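Local coordinates for beta-lactamase-like protein (Novosphingobium pentaromativorans US6-1, PDB 6AUF) that probably hydrolyses beta-lactam antibiotics as a B3-type metallo-beta-lactamase, with zinc ions held in its active site, at residues 181-186 with 229-234. Numbering follows the deposited sequence.
Sequences ETPAHS and IARIRT. With ZN (zinc ion), chain C.
Two donors grip OE2 of Glu-181. One is NH2 of Arg-231, 3.1 Å from Glu-181 OE2, in a nearly straight hydrogen bond (163° at the hydrogen) that is part of a salt bridge. The other is a water that also accepts from NH1 of Arg-231, so it bridges the two charged groups. The Glu-181 oxygen lies in the guanidinium plane, but the arginine reaches it from above the carboxylate plane; the two planes stand 72° apart. The second carboxylate oxygen, OE1, is hydrogen-bonded to Ser-132. Both oxygens of this buried carboxylate are thus held, which would favour its charged form.

Arg-231 bends at chi2 and chi3, bringing its guanidinium over Pro-183. Pro-183 CG meets one face of the guanidinium off-centre, 3.3 Å from Arg-231 NH2. Pro-183 is the centre of an inverse gamma turn, closed by Ala-184 N to Thr-182 O. Beyond it, CG1 of Ile-232 packs 3.5 Å from the carbonyl O of Ala-184.

His-185 follows directly and binds zinc through NE2, with His-107 and His-109. The contact joins the zinc-binding loop between strands 175-181 and 190-197 to helix 226-241, which also packs against helix 272-292 through Ile-232 and Phe-284.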
loop_
_atom_site.group_PDB
_atom_site.type_symbol
_atom_site.label_atom_id
_atom_site.label_comp_id
_atom_site.label_asym_id
_atom_site.label_seq_id
_atom_site.Cartn_x
_atom_site.Cartn_y
_atom_site.Cartn_z
ATOM N N GLU A 181 -4.569 -4.405 -10.522
ATOM C CA GLU A 181 -5.653 -3.500 -10.148
ATOM C C GLU A 181 -6.605 -4.219 -9.195
ATOM O O GLU A 181 -7.170 -5.266 -9.541
ATOM C CB GLU A 181 -6.395 -2.985 -11.379
ATOM C CG GLU A 181 -5.778 -1.702 -11.931
ATOM C CD GLU A 181 -6.608 -1.058 -13.021
ATOM O OE1 GLU A 181 -6.354 0.123 -13.378
ATOM O OE2 GLU A 181 -7.522 -1.739 -13.514
ATOM N N THR A 182 -6.777 -3.657 -7.996
ATOM C CA THR A 182 -7.516 -4.297 -6.900
ATOM C C THR A 182 -8.474 -3.282 -6.279
ATOM O O THR A 182 -8.295 -2.866 -5.130
ATOM C CB THR A 182 -6.547 -4.863 -5.846
ATOM O OG1 THR A 182 -5.704 -3.813 -5.334
ATOM C CG2 THR A 182 -5.649 -5.906 -6.457
ATOM N N PRO A 183 -9.521 -2.878 -7.003
ATOM C CA PRO A 183 -10.232 -1.640 -6.642
ATOM C C PRO A 183 -11.281 -1.790 -5.550
ATOM O O PRO A 183 -12.384 -1.245 -5.684
ATOM C CB PRO A 183 -10.883 -1.220 -7.972
ATOM C CG PRO A 183 -10.228 -2.099 -9.024
ATOM C CD PRO A 183 -9.957 -3.370 -8.317
ATOM N N ALA A 184 -10.945 -2.496 -4.460
ATOM C CA ALA A 184 -11.901 -2.695 -3.379
ATOM C C ALA A 184 -12.067 -1.437 -2.535
ATOM O O ALA A 184 -13.191 -1.079 -2.171
ATOM C CB ALA A 184 -11.480 -3.875 -2.516
ATOM N N HIS A 185 -10.974 -0.747 -2.226
ATOM C CA HIS A 185 -11.017 0.334 -1.253
ATOM C C HIS A 185 -11.205 1.686 -1.918
ATOM O O HIS A 185 -11.841 2.575 -1.338
ATOM C CB HIS A 185 -9.736 0.315 -0.393
ATOM C CG HIS A 185 -9.478 1.596 0.353
ATOM N ND1 HIS A 185 -10.091 1.908 1.549
ATOM C CD2 HIS A 185 -8.690 2.655 0.053
ATOM C CE1 HIS A 185 -9.688 3.098 1.958
ATOM N NE2 HIS A 185 -8.837 3.571 1.069
ATOM N N SER A 186 -10.669 1.844 -3.119
ATOM C CA SER A 186 -10.783 3.064 -3.902
ATOM C C SER A 186 -10.729 2.684 -5.369
ATOM O O SER A 186 -10.352 1.557 -5.716
ATOM C CB SER A 186 -9.651 4.035 -3.571
ATOM O OG SER A 186 -8.445 3.530 -4.113
ATOM N N ILE A 229 -19.481 -1.238 -7.124
ATOM C CA ILE A 229 -19.679 -2.558 -6.526
ATOM C C ILE A 229 -18.991 -3.626 -7.362
ATOM O O ILE A 229 -18.416 -4.581 -6.826
ATOM C CB ILE A 229 -21.179 -2.867 -6.353
ATOM C CG1 ILE A 229 -21.832 -1.891 -5.370
ATOM C CG2 ILE A 229 -21.385 -4.324 -5.915
ATOM C CD1 ILE A 229 -23.233 -2.280 -4.975
ATOM N N ALA A 230 -19.060 -3.503 -8.687
ATOM C CA ALA A 230 -18.453 -4.528 -9.531
ATOM C C ALA A 230 -16.936 -4.462 -9.439
ATOM O O ALA A 230 -16.264 -5.496 -9.398
ATOM C CB ALA A 230 -18.922 -4.377 -10.983
ATOM N N ARG A 231 -16.388 -3.248 -9.419
ATOM C CA ARG A 231 -14.956 -3.077 -9.201
ATOM C C ARG A 231 -14.520 -3.627 -7.840
ATOM O O ARG A 231 -13.451 -4.236 -7.731
ATOM C CB ARG A 231 -14.596 -1.601 -9.349
ATOM C CG ARG A 231 -14.719 -1.118 -10.786
ATOM C CD ARG A 231 -13.743 -1.888 -11.645
ATOM N NE ARG A 231 -12.433 -1.253 -11.657
ATOM C CZ ARG A 231 -11.346 -1.787 -12.215
ATOM N NH1 ARG A 231 -11.399 -2.993 -12.786
ATOM N NH2 ARG A 231 -10.206 -1.109 -12.200
ATOM N N ILE A 232 -15.341 -3.456 -6.797
ATOM C CA ILE A 232 -14.989 -4.033 -5.499
ATOM C C ILE A 232 -14.866 -5.550 -5.605
ATOM O O ILE A 232 -13.869 -6.145 -5.177
ATOM C CB ILE A 232 -16.001 -3.618 -4.418
ATOM C CG1 ILE A 232 -15.889 -2.114 -4.138
ATOM C CG2 ILE A 232 -15.768 -4.429 -3.142
ATOM C CD1 ILE A 232 -17.103 -1.510 -3.435
ATOM N N ARG A 233 -15.875 -6.198 -6.176
ATOM C CA ARG A 233 -15.825 -7.647 -6.316
ATOM C C ARG A 233 -14.574 -8.094 -7.064
ATOM O O ARG A 233 -13.934 -9.087 -6.691
ATOM C CB ARG A 233 -17.093 -8.123 -7.020
ATOM C CG ARG A 233 -18.325 -7.608 -6.330
ATOM C CD ARG A 233 -19.270 -8.728 -6.009
ATOM N NE ARG A 233 -20.563 -8.215 -5.579
ATOM C CZ ARG A 233 -20.996 -8.243 -4.325
ATOM N NH1 ARG A 233 -20.236 -8.776 -3.373
ATOM N NH2 ARG A 233 -22.192 -7.748 -4.027
ATOM N N THR A 234 -14.215 -7.374 -8.126
ATOM C CA THR A 234 -13.001 -7.696 -8.868
ATOM C C THR A 234 -11.773 -7.572 -7.983
ATOM O O THR A 234 -10.879 -8.421 -8.032
ATOM C CB THR A 234 -12.859 -6.775 -10.087
ATOM O OG1 THR A 234 -13.894 -7.067 -11.028
ATOM C CG2 THR A 234 -11.463 -6.947 -10.782
HETATM ZN ZN ZN C . -7.512 5.078 1.618
HETATM O O HOH W 1 -8.794 -3.782 -13.896
#